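Atg5 (Kluyveromyces marxianus, PDB 3VQI) takes part in autophagic vesicle formation and cytoplasm-to-vacuole transport, as a ubiquitin-fold protein that is covalently conjugated to Atg12. Local coordinates at residues N17-S23 with M114-C120; L52-V56 with D70-F76; A46-F50 with H136-K140. One frame throughout, in Å; residues are numbered along the deposited sequence.

Contact 1 (N17-S23 with M114-C120)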
ATOM      1  N   ASN A  17      13.710  -3.240   1.274  1.00 59.07           N
ATOM      2  CA  ASN A  17      14.823  -2.618   0.550  1.00 59.57           C
ATOM      3  C   ASN A  17      14.403  -2.385  -0.891  1.00 58.47           C
ATOM      4  O   ASN A  17      13.880  -3.287  -1.543  1.00 59.68           O
ATOM      5  CB  ASN A  17      16.059  -3.521   0.586  1.00 62.21           C
ATOM      6  CG  ASN A  17      16.653  -3.643   1.977  1.00 63.00           C
ATOM      7  OD1 ASN A  17      16.996  -2.641   2.602  1.00 62.56           O
ATOM      8  ND2 ASN A  17      16.779  -4.876   2.468  1.00 63.52           N
ATOM      9  N   VAL A  18      14.649  -1.184  -1.396  1.00 55.19           N
ATOM     10  CA  VAL A  18      14.229  -0.852  -2.747  1.00 53.28           C
ATOM     11  C   VAL A  18      15.319  -0.228  -3.606  1.00 53.57           C
ATOM     12  O   VAL A  18      15.949   0.748  -3.200  1.00 52.60           O
ATOM     13  CB  VAL A  18      13.028   0.139  -2.698  1.00 52.72           C
ATOM     14  CG1 VAL A  18      12.632   0.566  -4.097  1.00 51.25           C
ATOM     15  CG2 VAL A  18      11.861  -0.492  -1.969  1.00 50.64           C
ATOM     16  N   GLU A  19      15.544  -0.787  -4.793  1.00 54.23           N
ATOM     17  CA  GLU A  19      16.525  -0.209  -5.694  1.00 55.92           C
ATOM     18  C   GLU A  19      15.786   0.476  -6.836  1.00 55.33           C
ATOM     19  O   GLU A  19      15.046  -0.159  -7.594  1.00 55.83           O
ATOM     20  CB  GLU A  19      17.484  -1.254  -6.251  1.00 59.10           C
ATOM     21  CG  GLU A  19      18.493  -0.632  -7.221  1.00 66.17           C
ATOM     22  CD  GLU A  19      19.747  -1.472  -7.426  1.00 70.53           C
ATOM     23  OE1 GLU A  19      20.663  -1.000  -8.148  1.00 73.45           O
ATOM     24  OE2 GLU A  19      19.820  -2.596  -6.869  1.00 71.57           O
ATOM     25  N   VAL A  20      15.979   1.781  -6.939  1.00 53.84           N
ATOM     26  CA  VAL A  20      15.333   2.574  -7.966  1.00 53.67           C
ATOM     27  C   VAL A  20      16.343   2.969  -9.037  1.00 54.29           C
ATOM     28  O   VAL A  20      17.304   3.692  -8.766  1.00 56.37           O
ATOM     29  CB  VAL A  20      14.709   3.848  -7.355  1.00 52.34           C
ATOM     30  CG1 VAL A  20      14.002   4.649  -8.428  1.00 50.37           C
ATOM     31  CG2 VAL A  20      13.745   3.460  -6.244  1.00 49.36           C
ATOM     32  N   VAL A  21      16.117   2.491 -10.255  1.00 52.77           N
ATOM     33  CA  VAL A  21      17.005   2.787 -11.371  1.00 50.65           C
ATOM     34  C   VAL A  21      16.244   3.550 -12.444  1.00 49.82           C
ATOM     35  O   VAL A  21      15.099   3.217 -12.739  1.00 48.33           O
ATOM     36  CB  VAL A  21      17.536   1.487 -12.020  1.00 51.77           C
ATOM     37  CG1 VAL A  21      18.641   1.830 -13.009  1.00 49.44           C
ATOM     38  CG2 VAL A  21      18.009   0.496 -10.941  1.00 50.31           C
ATOM     39  N   VAL A  22      16.869   4.566 -13.033  1.00 49.22           N
ATOM     40  CA  VAL A  22      16.191   5.311 -14.088  1.00 50.22           C
ATOM     41  C   VAL A  22      15.910   4.358 -15.247  1.00 50.95           C
ATOM     42  O   VAL A  22      16.710   3.468 -15.523  1.00 48.89           O
ATOM     43  CB  VAL A  22      17.040   6.466 -14.609  1.00 50.28           C
ATOM     44  CG1 VAL A  22      16.275   7.203 -15.694  1.00 47.86           C
ATOM     45  CG2 VAL A  22      17.389   7.407 -13.468  1.00 50.38           C
ATOM     46  N   SER A  23      14.769   4.527 -15.910  1.00 51.53           N
ATOM     47  CA  SER A  23      14.428   3.643 -17.016  1.00 53.16           C
ATOM     48  C   SER A  23      15.235   4.018 -18.248  1.00 55.47           C
ATOM     49  O   SER A  23      15.598   5.182 -18.440  1.00 55.60           O
ATOM     50  CB  SER A  23      12.934   3.709 -17.336  1.00 51.94           C
ATOM     51  OG  SER A  23      12.591   4.925 -17.975  1.00 55.09           O
ATOM     52  N   MET A 114      15.980  -7.211  -1.923  1.00 75.87           N
ATOM     53  CA  MET A 114      15.756  -5.973  -2.653  1.00 74.07           C
ATOM     54  C   MET A 114      14.717  -6.060  -3.768  1.00 71.70           C
ATOM     55  O   MET A 114      14.615  -7.062  -4.477  1.00 72.26           O
ATOM     56  CB  MET A 114      17.082  -5.448  -3.212  1.00 75.83           C
ATOM     57  CG  MET A 114      17.162  -3.933  -3.231  1.00 79.49           C
ATOM     58  SD  MET A 114      18.807  -3.291  -3.620  1.00 86.80           S
ATOM     59  CE  MET A 114      19.644  -3.444  -2.002  1.00 85.46           C
ATOM     60  N   TRP A 115      13.942  -4.987  -3.893  1.00 67.27           N
ATOM     61  CA  TRP A 115      12.892  -4.852  -4.896  1.00 62.76           C
ATOM     62  C   TRP A 115      13.404  -3.806  -5.887  1.00 61.21           C
ATOM     63  O   TRP A 115      13.740  -2.692  -5.489  1.00 61.54           O
ATOM     64  CB  TRP A 115      11.609  -4.368  -4.204  1.00 60.32           C
ATOM     65  CG  TRP A 115      10.373  -4.268  -5.068  1.00 57.29           C
ATOM     66  CD1 TRP A 115      10.079  -5.008  -6.176  1.00 56.86           C
ATOM     67  CD2 TRP A 115       9.224  -3.445  -4.825  1.00 55.25           C
ATOM     68  NE1 TRP A 115       8.819  -4.704  -6.631  1.00 56.52           N
ATOM     69  CE2 TRP A 115       8.272  -3.747  -5.817  1.00 54.44           C
ATOM     70  CE3 TRP A 115       8.905  -2.482  -3.857  1.00 55.18           C
ATOM     71  CZ2 TRP A 115       7.022  -3.125  -5.874  1.00 54.03           C
ATOM     72  CZ3 TRP A 115       7.661  -1.864  -3.914  1.00 54.13           C
ATOM     73  CH2 TRP A 115       6.737  -2.191  -4.915  1.00 52.14           C
ATOM     74  N   GLU A 116      13.494  -4.159  -7.164  1.00 59.43           N
ATOM     75  CA  GLU A 116      13.980  -3.199  -8.145  1.00 59.27           C
ATOM     76  C   GLU A 116      12.835  -2.563  -8.933  1.00 56.23           C
ATOM     77  O   GLU A 116      11.957  -3.257  -9.443  1.00 55.36           O
ATOM     78  CB  GLU A 116      14.972  -3.860  -9.113  1.00 63.39           C
ATOM     79  CG  GLU A 116      15.730  -2.842  -9.972  1.00 71.30           C
ATOM     80  CD  GLU A 116      16.752  -3.464 -10.924  1.00 76.14           C
ATOM     81  OE1 GLU A 116      17.074  -4.667 -10.784  1.00 76.81           O
ATOM     82  OE2 GLU A 116      17.243  -2.731 -11.815  1.00 79.88           O
ATOM     83  N   LEU A 117      12.853  -1.235  -9.020  1.00 52.21           N
ATOM     84  CA  LEU A 117      11.828  -0.483  -9.734  1.00 50.05           C
ATOM     85  C   LEU A 117      12.497   0.479 -10.695  1.00 49.63           C
ATOM     86  O   LEU A 117      13.607   0.956 -10.432  1.00 50.40           O
ATOM     87  CB  LEU A 117      10.978   0.334  -8.749  1.00 47.56           C
ATOM     88  CG  LEU A 117      10.198  -0.466  -7.699  1.00 46.98           C
ATOM     89  CD1 LEU A 117       9.430   0.485  -6.785  1.00 46.80           C
ATOM     90  CD2 LEU A 117       9.247  -1.425  -8.396  1.00 41.13           C
ATOM     91  N   GLN A 118      11.847   0.769 -11.816  1.00 47.40           N
ATOM     92  CA  GLN A 118      12.441   1.736 -12.722  1.00 47.60           C
ATOM     93  C   GLN A 118      11.649   3.031 -12.528  1.00 46.10           C
ATOM     94  O   GLN A 118      10.445   3.005 -12.273  1.00 46.16           O
ATOM     95  CB  GLN A 118      12.373   1.292 -14.200  1.00 47.10           C
ATOM     96  CG  GLN A 118      12.288  -0.216 -14.491  1.00 49.93           C
ATOM     97  CD  GLN A 118      13.296  -1.066 -13.737  1.00 50.22           C
ATOM     98  OE1 GLN A 118      14.490  -0.753 -13.691  1.00 53.39           O
ATOM     99  NE2 GLN A 118      12.817  -2.164 -13.146  1.00 48.36           N
ATOM    100  N   LEU A 119      12.330   4.164 -12.616  1.00 45.02           N
ATOM    101  CA  LEU A 119      11.659   5.445 -12.476  1.00 43.17           C
ATOM    102  C   LEU A 119      11.421   5.895 -13.910  1.00 43.05           C
ATOM    103  O   LEU A 119      12.365   6.037 -14.681  1.00 45.23           O
ATOM    104  CB  LEU A 119      12.551   6.444 -11.714  1.00 39.58           C
ATOM    105  CG  LEU A 119      12.067   7.900 -11.707  1.00 38.63           C
ATOM    106  CD1 LEU A 119      10.813   8.002 -10.851  1.00 37.72           C
ATOM    107  CD2 LEU A 119      13.156   8.811 -11.181  1.00 35.92           C
ATOM    108  N   CYS A 120      10.163   6.105 -14.268  1.00 42.17           N
ATOM    109  CA  CYS A 120       9.822   6.502 -15.621  1.00 42.45           C
ATOM    110  C   CYS A 120       9.108   7.846 -15.682  1.00 43.61           C
ATOM    111  O   CYS A 120       8.528   8.292 -14.697  1.00 45.30           O
ATOM    112  CB  CYS A 120       8.925   5.433 -16.247  1.00 43.44           C
ATOM    113  SG  CYS A 120       9.407   3.739 -15.870  1.00 45.03           S
TER
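Six backbone hydrogen bonds lock these two strands together in parallel. Odd-numbered residues of 17-23 make the bonds, Glu19 and Val21 through both N and O: Asn17 O accepts from Trp115 N (2.9 Å), Glu19 N donates to Trp115 O (2.7 Å) and Glu19 O accepts from Leu117 N (2.8 Å). Val21 repeats the pattern, its N reaching Leu117 O and its O reaching Leu119 N, each at 2.9 Å, and Ser23 N closes the series on Leu119 O at 3.1 Å. Between these bonds lie CA-H...O contacts, the shortest from Gln118 CA to Val21 O at 3.0 Å. The segment axes approach to 4.4 Å and cross at -25°, the twist of an ordinary sheet.

Side chains alternate between two faces. Val18, Val20, Val22, Trp115, Leu117 and Leu119 form the apolar one, where Val18 CG2 lies 4.0 Å from Trp115 CE3 and Val20 CG1 lies 4.0 Å from Leu119 CB; beta-branched valines suit an extended backbone. The other face mixes Glu19, Glu116 and Gln118 with the buried Val21, whose CG2 lies 3.4 Å from Glu116 OE2, and Glu19 OE2 is 3.5 Å from Met114 SD.

This parallel pair is the centre of a ubiquitin-like sheet. Strand 37-43 flanks residues 17-23, strand 74-78 flanks residues 114-120, and helix 48-59 covers the apolar face, with Val55 against Val20 and Leu52 against Leu119.

Contact 2 (L52-V56 with D70-F76); sequences LPTVV and DYRNWWF
In this beta-grasp (ubiquitin-like) domain, helix 48-59 lies across the sheet: the 52-56 axis runs at 96° to strand 74-76, 10.1 Å away, with the CA atoms of Pro53 and Asp70 5.2 Å apart. Val56 N bonds Leu52 O (2.9 Å); the helix kinks where Pro53 N, lacking a hydrogen, and Thr54 N make no bond to the turn before. Residues 71-74 make a type II turn (Trp74 N to Tyr71 O, 3.2 Å; Asn73 phi 70°).

The turn and strand form a hollow filled by Leu52 (chi1 -131°): CD1 lies 3.7 Å from Asp70 O, CD2 3.8 Å from Trp74 CB, CG 4.2 Å from Phe76 CE1. Val55 CG1 lies 4.4 Å from Phe76 CE2. Pro53 is a flat bump, CD 3.9 Å from Tyr71 CE1. A water donates to Asp70 OD1 (2.7 Å) and, weakly, Pro53 O (3.5 Å). Trp74 (chi1 m, chi2 91°), NE1 bonded to Ser69 O, offers its face: Val56 CG2 sits 3.8 Å from its six-membered ring centroid, 10° off the normal, a CH-pi contact.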
ATOM      1  N   LEU A  52       8.416   9.376  -4.267  1.00 51.10           N
ATOM      2  CA  LEU A  52       8.616   9.935  -5.601  1.00 52.67           C
ATOM      3  C   LEU A  52       9.590  11.111  -5.716  1.00 52.48           C
ATOM      4  O   LEU A  52      10.610  10.993  -6.384  1.00 54.42           O
ATOM      5  CB  LEU A  52       7.272  10.329  -6.220  1.00 53.79           C
ATOM      6  CG  LEU A  52       7.008   9.837  -7.645  1.00 55.60           C
ATOM      7  CD1 LEU A  52       5.944  10.708  -8.293  1.00 55.36           C
ATOM      8  CD2 LEU A  52       8.282   9.886  -8.452  1.00 54.21           C
ATOM      9  N   PRO A  53       9.291  12.262  -5.087  1.00 53.01           N
ATOM     10  CA  PRO A  53      10.218  13.400  -5.194  1.00 53.24           C
ATOM     11  C   PRO A  53      11.646  13.173  -4.712  1.00 53.01           C
ATOM     12  O   PRO A  53      12.591  13.753  -5.241  1.00 53.86           O
ATOM     13  CB  PRO A  53       9.510  14.513  -4.410  1.00 54.36           C
ATOM     14  CG  PRO A  53       8.524  13.789  -3.548  1.00 55.22           C
ATOM     15  CD  PRO A  53       8.044  12.678  -4.427  1.00 53.73           C
ATOM     16  N   THR A  54      11.802  12.341  -3.694  1.00 53.49           N
ATOM     17  CA  THR A  54      13.123  12.045  -3.158  1.00 51.63           C
ATOM     18  C   THR A  54      13.892  11.293  -4.230  1.00 50.70           C
ATOM     19  O   THR A  54      15.046  11.607  -4.522  1.00 50.93           O
ATOM     20  CB  THR A  54      13.017  11.154  -1.913  1.00 52.51           C
ATOM     21  OG1 THR A  54      12.057  11.716  -1.014  1.00 51.06           O
ATOM     22  CG2 THR A  54      14.370  11.018  -1.223  1.00 50.91           C
ATOM     23  N   VAL A  55      13.242  10.293  -4.814  1.00 48.39           N
ATOM     24  CA  VAL A  55      13.867   9.497  -5.860  1.00 46.46           C
ATOM     25  C   VAL A  55      14.181  10.377  -7.062  1.00 46.87           C
ATOM     26  O   VAL A  55      15.264  10.293  -7.640  1.00 46.60           O
ATOM     27  CB  VAL A  55      12.963   8.326  -6.244  1.00 45.60           C
ATOM     28  CG1 VAL A  55      13.399   7.699  -7.551  1.00 46.77           C
ATOM     29  CG2 VAL A  55      13.038   7.299  -5.154  1.00 45.30           C
ATOM     30  N   VAL A  56      13.253  11.250  -7.425  1.00 47.76           N
ATOM     31  CA  VAL A  56      13.500  12.130  -8.547  1.00 49.39           C
ATOM     32  C   VAL A  56      14.716  13.007  -8.260  1.00 51.40           C
ATOM     33  O   VAL A  56      15.595  13.140  -9.101  1.00 51.98           O
ATOM     34  CB  VAL A  56      12.277  12.998  -8.847  1.00 48.87           C
ATOM     35  CG1 VAL A  56      12.663  14.140  -9.766  1.00 46.77           C
ATOM     36  CG2 VAL A  56      11.191  12.138  -9.500  1.00 49.41           C
ATOM     37  N   ASP A  70       7.983  17.280  -9.895  1.00 60.66           N
ATOM     38  CA  ASP A  70       8.442  16.052  -9.262  1.00 59.81           C
ATOM     39  C   ASP A  70       7.290  15.066  -9.074  1.00 57.37           C
ATOM     40  O   ASP A  70       7.461  14.028  -8.452  1.00 55.40           O
ATOM     41  CB  ASP A  70       9.055  16.355  -7.895  1.00 64.16           C
ATOM     42  CG  ASP A  70      10.401  17.052  -7.991  1.00 69.88           C
ATOM     43  OD1 ASP A  70      11.064  17.172  -6.937  1.00 73.46           O
ATOM     44  OD2 ASP A  70      10.799  17.479  -9.104  1.00 71.48           O
ATOM     45  N   TYR A  71       6.120  15.386  -9.612  1.00 56.50           N
ATOM     46  CA  TYR A  71       4.963  14.508  -9.461  1.00 57.72           C
ATOM     47  C   TYR A  71       4.323  14.061 -10.765  1.00 56.11           C
ATOM     48  O   TYR A  71       4.305  12.857 -11.090  1.00 55.29           O
ATOM     49  CB  TYR A  71       3.908  15.203  -8.608  1.00 61.74           C
ATOM     50  CG  TYR A  71       4.231  15.180  -7.143  1.00 66.03           C
ATOM     51  CD1 TYR A  71       4.195  13.978  -6.427  1.00 67.61           C
ATOM     52  CD2 TYR A  71       4.537  16.355  -6.455  1.00 66.80           C
ATOM     53  CE1 TYR A  71       4.447  13.947  -5.060  1.00 70.20           C
ATOM     54  CE2 TYR A  71       4.788  16.339  -5.086  1.00 69.18           C
ATOM     55  CZ  TYR A  71       4.735  15.133  -4.391  1.00 70.76           C
ATOM     56  OH  TYR A  71       4.901  15.119  -3.023  1.00 73.05           O
ATOM     57  N   ARG A  72       3.787  15.047 -11.485  1.00 52.74           N
ATOM     58  CA  ARG A  72       3.122  14.853 -12.761  1.00 50.71           C
ATOM     59  C   ARG A  72       3.975  14.093 -13.768  1.00 49.50           C
ATOM     60  O   ARG A  72       5.149  14.411 -13.972  1.00 49.48           O
ATOM     61  CB  ARG A  72       2.734  16.208 -13.340  1.00 49.61           C
ATOM     62  N   ASN A  73       3.367  13.086 -14.384  1.00 46.68           N
ATOM     63  CA  ASN A  73       4.012  12.261 -15.398  1.00 45.66           C
ATOM     64  C   ASN A  73       5.110  11.304 -14.939  1.00 43.76           C
ATOM     65  O   ASN A  73       5.849  10.764 -15.766  1.00 44.10           O
ATOM     66  CB  ASN A  73       4.534  13.149 -16.522  1.00 46.45           C
ATOM     67  CG  ASN A  73       3.435  13.963 -17.154  1.00 49.72           C
ATOM     68  OD1 ASN A  73       3.455  15.195 -17.117  1.00 55.17           O
ATOM     69  ND2 ASN A  73       2.456  13.283 -17.730  1.00 49.52           N
ATOM     70  N   TRP A  74       5.239  11.096 -13.634  1.00 39.71           N
ATOM     71  CA  TRP A  74       6.222  10.138 -13.151  1.00 37.54           C
ATOM     72  C   TRP A  74       5.461   8.935 -12.651  1.00 35.44           C
ATOM     73  O   TRP A  74       4.301   9.044 -12.282  1.00 39.39           O
ATOM     74  CB  TRP A  74       7.055  10.681 -11.996  1.00 36.92           C
ATOM     75  CG  TRP A  74       7.940  11.828 -12.336  1.00 37.99           C
ATOM     76  CD1 TRP A  74       7.630  13.169 -12.256  1.00 38.66           C
ATOM     77  CD2 TRP A  74       9.292  11.756 -12.789  1.00 37.32           C
ATOM     78  NE1 TRP A  74       8.713  13.927 -12.629  1.00 39.55           N
ATOM     79  CE2 TRP A  74       9.750  13.087 -12.961  1.00 39.60           C
ATOM     80  CE3 TRP A  74      10.166  10.697 -13.068  1.00 39.04           C
ATOM     81  CZ2 TRP A  74      11.047  13.387 -13.398  1.00 37.72           C
ATOM     82  CZ3 TRP A  74      11.456  10.991 -13.503  1.00 39.46           C
ATOM     83  CH2 TRP A  74      11.885  12.333 -13.664  1.00 39.68           C
ATOM     84  N   TRP A  75       6.100   7.779 -12.673  1.00 34.42           N
ATOM     85  CA  TRP A  75       5.486   6.564 -12.153  1.00 34.40           C
ATOM     86  C   TRP A  75       6.600   5.530 -11.989  1.00 35.37           C
ATOM     87  O   TRP A  75       7.741   5.778 -12.359  1.00 35.60           O
ATOM     88  CB  TRP A  75       4.357   6.082 -13.081  1.00 33.70           C
ATOM     89  CG  TRP A  75       4.790   5.557 -14.441  1.00 35.75           C
ATOM     90  CD1 TRP A  75       5.215   4.298 -14.727  1.00 35.28           C
ATOM     91  CD2 TRP A  75       4.851   6.288 -15.674  1.00 33.97           C
ATOM     92  NE1 TRP A  75       5.536   4.190 -16.049  1.00 35.88           N
ATOM     93  CE2 TRP A  75       5.326   5.398 -16.661  1.00 35.44           C
ATOM     94  CE3 TRP A  75       4.549   7.608 -16.042  1.00 32.36           C
ATOM     95  CZ2 TRP A  75       5.515   5.779 -18.002  1.00 34.34           C
ATOM     96  CZ3 TRP A  75       4.732   7.991 -17.377  1.00 36.15           C
ATOM     97  CH2 TRP A  75       5.214   7.075 -18.342  1.00 33.56           C
ATOM     98  N   PHE A  76       6.302   4.396 -11.380  1.00 38.34           N
ATOM     99  CA  PHE A  76       7.324   3.378 -11.209  1.00 40.30           C
ATOM    100  C   PHE A  76       6.947   2.165 -12.039  1.00 42.05           C
ATOM    101  O   PHE A  76       5.764   1.903 -12.302  1.00 39.81           O
ATOM    102  CB  PHE A  76       7.463   2.935  -9.746  1.00 41.28           C
ATOM    103  CG  PHE A  76       8.070   3.963  -8.838  1.00 42.14           C
ATOM    104  CD1 PHE A  76       7.262   4.825  -8.101  1.00 43.05           C
ATOM    105  CD2 PHE A  76       9.453   4.033  -8.675  1.00 43.41           C
ATOM    106  CE1 PHE A  76       7.816   5.735  -7.211  1.00 43.71           C
ATOM    107  CE2 PHE A  76      10.023   4.942  -7.788  1.00 43.59           C
ATOM    108  CZ  PHE A  76       9.199   5.792  -7.053  1.00 46.14           C
TER
HETATM  109  O   HOH W   1      12.936  17.183  -5.052  1.00 58.37           O

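Contact 3 (A46-F50 with H136-K140); sequences AYLGF and HSQIK
The first turn of one helix meets the start of another here, mostly through side chains but also the Gly49 backbone. Residues 46 and 47 are extended (phi/psi -152/-179° and -116/140°); from Leu48 the chain bends into a weakly bonded helical turn, with Phe50 N bonded to Tyr47 O at 2.7 Å. Residues 136-140 are regular helix, Lys140 N bonding His136 O at 2.7 Å. The CA atoms of Phe50 and His136 stand 7.0 Å apart, those of Gly49 and Ile139 7.5 Å.

Ile139 is the central side chain of the contact. With chi1 -64° (m) and chi2 t (-177°) it extends CD1 to 3.8 Å from Gly49 C, while CG2 reaches Tyr47 CD2 at 3.6 Å and Phe50 CE1 at 3.7 Å. Glycine suits position 49 because an ideal CB would come within 2.7 Å of Ile139 CD1, a clash. Tyr47 (chi1 -75°, chi2 -73°) and Phe50 (chi1 -69°, chi2 -23°) bring their rings obliquely to the same CG2 methyl. His136, chi1 -62° and chi2 83°, sets its imidazole almost parallel to the Phe50 ring (9°), but the rings are slid apart, centroids at 5.4 Å, so they barely overlap; Phe50 CD1 and His136 CD2 come to 3.6 Å.

Trp173, Ile176 and Leu177 of helix 166-178 pack against the same cluster. The arrangement is an apolar interdomain junction of Atg5, joining the UblA ubiquitin fold to the alpha-helical bundle region.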
ATOM      1  N   ALA A  46       3.131   2.534   3.765  1.00 51.67           N
ATOM      2  CA  ALA A  46       3.317   3.903   3.316  1.00 49.43           C
ATOM      3  C   ALA A  46       2.943   3.821   1.849  1.00 48.91           C
ATOM      4  O   ALA A  46       2.580   2.751   1.364  1.00 48.43           O
ATOM      5  CB  ALA A  46       4.768   4.308   3.461  1.00 46.63           C
ATOM      6  N   TYR A  47       3.034   4.935   1.137  1.00 47.26           N
ATOM      7  CA  TYR A  47       2.703   4.932  -0.278  1.00 47.15           C
ATOM      8  C   TYR A  47       3.928   5.249  -1.130  1.00 47.58           C
ATOM      9  O   TYR A  47       4.732   6.113  -0.759  1.00 45.36           O
ATOM     10  CB  TYR A  47       1.598   5.950  -0.546  1.00 47.53           C
ATOM     11  CG  TYR A  47       0.244   5.488  -0.081  1.00 46.58           C
ATOM     12  CD1 TYR A  47      -0.445   4.501  -0.779  1.00 45.37           C
ATOM     13  CD2 TYR A  47      -0.363   6.049   1.043  1.00 47.78           C
ATOM     14  CE1 TYR A  47      -1.708   4.081  -0.379  1.00 48.47           C
ATOM     15  CE2 TYR A  47      -1.633   5.638   1.455  1.00 49.70           C
ATOM     16  CZ  TYR A  47      -2.300   4.652   0.735  1.00 47.52           C
ATOM     17  OH  TYR A  47      -3.551   4.247   1.110  1.00 47.62           O
ATOM     18  N   LEU A  48       4.070   4.541  -2.255  1.00 45.85           N
ATOM     19  CA  LEU A  48       5.200   4.763  -3.160  1.00 43.80           C
ATOM     20  C   LEU A  48       5.326   6.228  -3.466  1.00 43.33           C
ATOM     21  O   LEU A  48       6.431   6.773  -3.562  1.00 43.94           O
ATOM     22  CB  LEU A  48       5.010   4.001  -4.473  1.00 45.17           C
ATOM     23  CG  LEU A  48       5.569   2.582  -4.471  1.00 44.06           C
ATOM     24  CD1 LEU A  48       5.263   1.883  -5.790  1.00 43.28           C
ATOM     25  CD2 LEU A  48       7.065   2.668  -4.238  1.00 40.60           C
ATOM     26  N   GLY A  49       4.175   6.874  -3.610  1.00 42.49           N
ATOM     27  CA  GLY A  49       4.159   8.290  -3.908  1.00 41.56           C
ATOM     28  C   GLY A  49       4.883   9.140  -2.886  1.00 43.86           C
ATOM     29  O   GLY A  49       5.333  10.236  -3.225  1.00 46.34           O
ATOM     30  N   PHE A  50       4.997   8.676  -1.640  1.00 42.41           N
ATOM     31  CA  PHE A  50       5.690   9.476  -0.632  1.00 43.00           C
ATOM     32  C   PHE A  50       7.162   9.558  -1.001  1.00 44.68           C
ATOM     33  O   PHE A  50       7.853  10.509  -0.632  1.00 45.26           O
ATOM     34  CB  PHE A  50       5.610   8.861   0.778  1.00 42.41           C
ATOM     35  CG  PHE A  50       4.242   8.879   1.412  1.00 39.65           C
ATOM     36  CD1 PHE A  50       3.275   9.791   1.025  1.00 42.28           C
ATOM     37  CD2 PHE A  50       3.952   8.002   2.451  1.00 41.99           C
ATOM     38  CE1 PHE A  50       2.027   9.837   1.677  1.00 45.04           C
ATOM     39  CE2 PHE A  50       2.713   8.033   3.118  1.00 42.76           C
ATOM     40  CZ  PHE A  50       1.749   8.950   2.729  1.00 43.91           C
ATOM     41  N   HIS A 136       1.305  14.744  -1.884  1.00 51.98           N
ATOM     42  CA  HIS A 136       0.660  14.376  -0.637  1.00 51.61           C
ATOM     43  C   HIS A 136      -0.808  14.748  -0.547  1.00 52.43           C
ATOM     44  O   HIS A 136      -1.624  13.944  -0.088  1.00 52.82           O
ATOM     45  CB  HIS A 136       1.453  14.954   0.533  1.00 53.64           C
ATOM     46  CG  HIS A 136       2.849  14.421   0.613  1.00 53.55           C
ATOM     47  ND1 HIS A 136       3.881  14.931  -0.142  1.00 53.97           N
ATOM     48  CD2 HIS A 136       3.356  13.347   1.263  1.00 55.51           C
ATOM     49  CE1 HIS A 136       4.962  14.192   0.033  1.00 56.70           C
ATOM     50  NE2 HIS A 136       4.671  13.222   0.880  1.00 55.94           N
ATOM     51  N   SER A 137      -1.151  15.948  -1.002  1.00 51.88           N
ATOM     52  CA  SER A 137      -2.540  16.401  -0.980  1.00 51.57           C
ATOM     53  C   SER A 137      -3.418  15.336  -1.619  1.00 50.32           C
ATOM     54  O   SER A 137      -4.425  14.911  -1.056  1.00 51.32           O
ATOM     55  CB  SER A 137      -2.675  17.697  -1.775  1.00 53.98           C
ATOM     56  OG  SER A 137      -1.484  18.466  -1.688  1.00 57.38           O
ATOM     57  N   GLN A 138      -3.016  14.899  -2.802  1.00 49.26           N
ATOM     58  CA  GLN A 138      -3.766  13.895  -3.544  1.00 49.31           C
ATOM     59  C   GLN A 138      -3.780  12.545  -2.843  1.00 49.46           C
ATOM     60  O   GLN A 138      -4.828  11.893  -2.766  1.00 49.86           O
ATOM     61  CB  GLN A 138      -3.169  13.739  -4.936  1.00 49.12           C
ATOM     62  CG  GLN A 138      -4.013  12.941  -5.894  1.00 50.54           C
ATOM     63  CD  GLN A 138      -3.372  12.857  -7.270  1.00 52.76           C
ATOM     64  OE1 GLN A 138      -2.518  13.675  -7.620  1.00 55.30           O
ATOM     65  NE2 GLN A 138      -3.786  11.881  -8.057  1.00 50.36           N
ATOM     66  N   ILE A 139      -2.619  12.124  -2.341  1.00 46.53           N
ATOM     67  CA  ILE A 139      -2.532  10.849  -1.659  1.00 46.37           C
ATOM     68  C   ILE A 139      -3.436  10.891  -0.438  1.00 48.92           C
ATOM     69  O   ILE A 139      -4.090   9.908  -0.083  1.00 47.23           O
ATOM     70  CB  ILE A 139      -1.076  10.539  -1.223  1.00 45.47           C
ATOM     71  CG1 ILE A 139      -0.179  10.398  -2.452  1.00 44.27           C
ATOM     72  CG2 ILE A 139      -1.031   9.264  -0.407  1.00 43.73           C
ATOM     73  CD1 ILE A 139       1.244  10.035  -2.127  1.00 42.11           C
ATOM     74  N   LYS A 140      -3.462  12.054   0.204  1.00 53.27           N
ATOM     75  CA  LYS A 140      -4.273  12.277   1.394  1.00 54.69           C
ATOM     76  C   LYS A 140      -5.739  11.991   1.052  1.00 54.07           C
ATOM     77  O   LYS A 140      -6.356  11.092   1.625  1.00 52.13           O
ATOM     78  CB  LYS A 140      -4.085  13.729   1.843  1.00 58.98           C
ATOM     79  CG  LYS A 140      -4.673  14.118   3.199  1.00 62.34           C
ATOM     80  CD  LYS A 140      -4.318  15.579   3.471  1.00 64.34           C
ATOM     81  CE  LYS A 140      -4.967  16.143   4.726  1.00 63.94           C
ATOM     82  NZ  LYS A 140      -4.502  17.557   4.927  1.00 64.00           N
TER

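In the fold
Helix 48-59 ties the three contacts together. Contacts 1 and 2, with centres about 12 Å apart, share the UblA core: Val20 CG1 meets Val55 CG1 at 3.2 Å, Leu119 CD1 meets Trp74 CE3 at 3.5 Å, and Cys120 N probably hydrogen-bonds Trp75 O (3.1 Å), continuing the sheet. Contact 3 uses the first turn of that helix, its centre about 11 Å from that of contact 2; Tyr71 OH and His136 ND1 lie 3.1 Å apart at their boundary. Contact 1, about 18 Å from contact 3, reaches it through Leu117 CD1 and Leu48 CD2 (4.1 Å). A bound HEPES molecule, probably from the crystallisation liquor, accepts a hydrogen bond from Gly49 N.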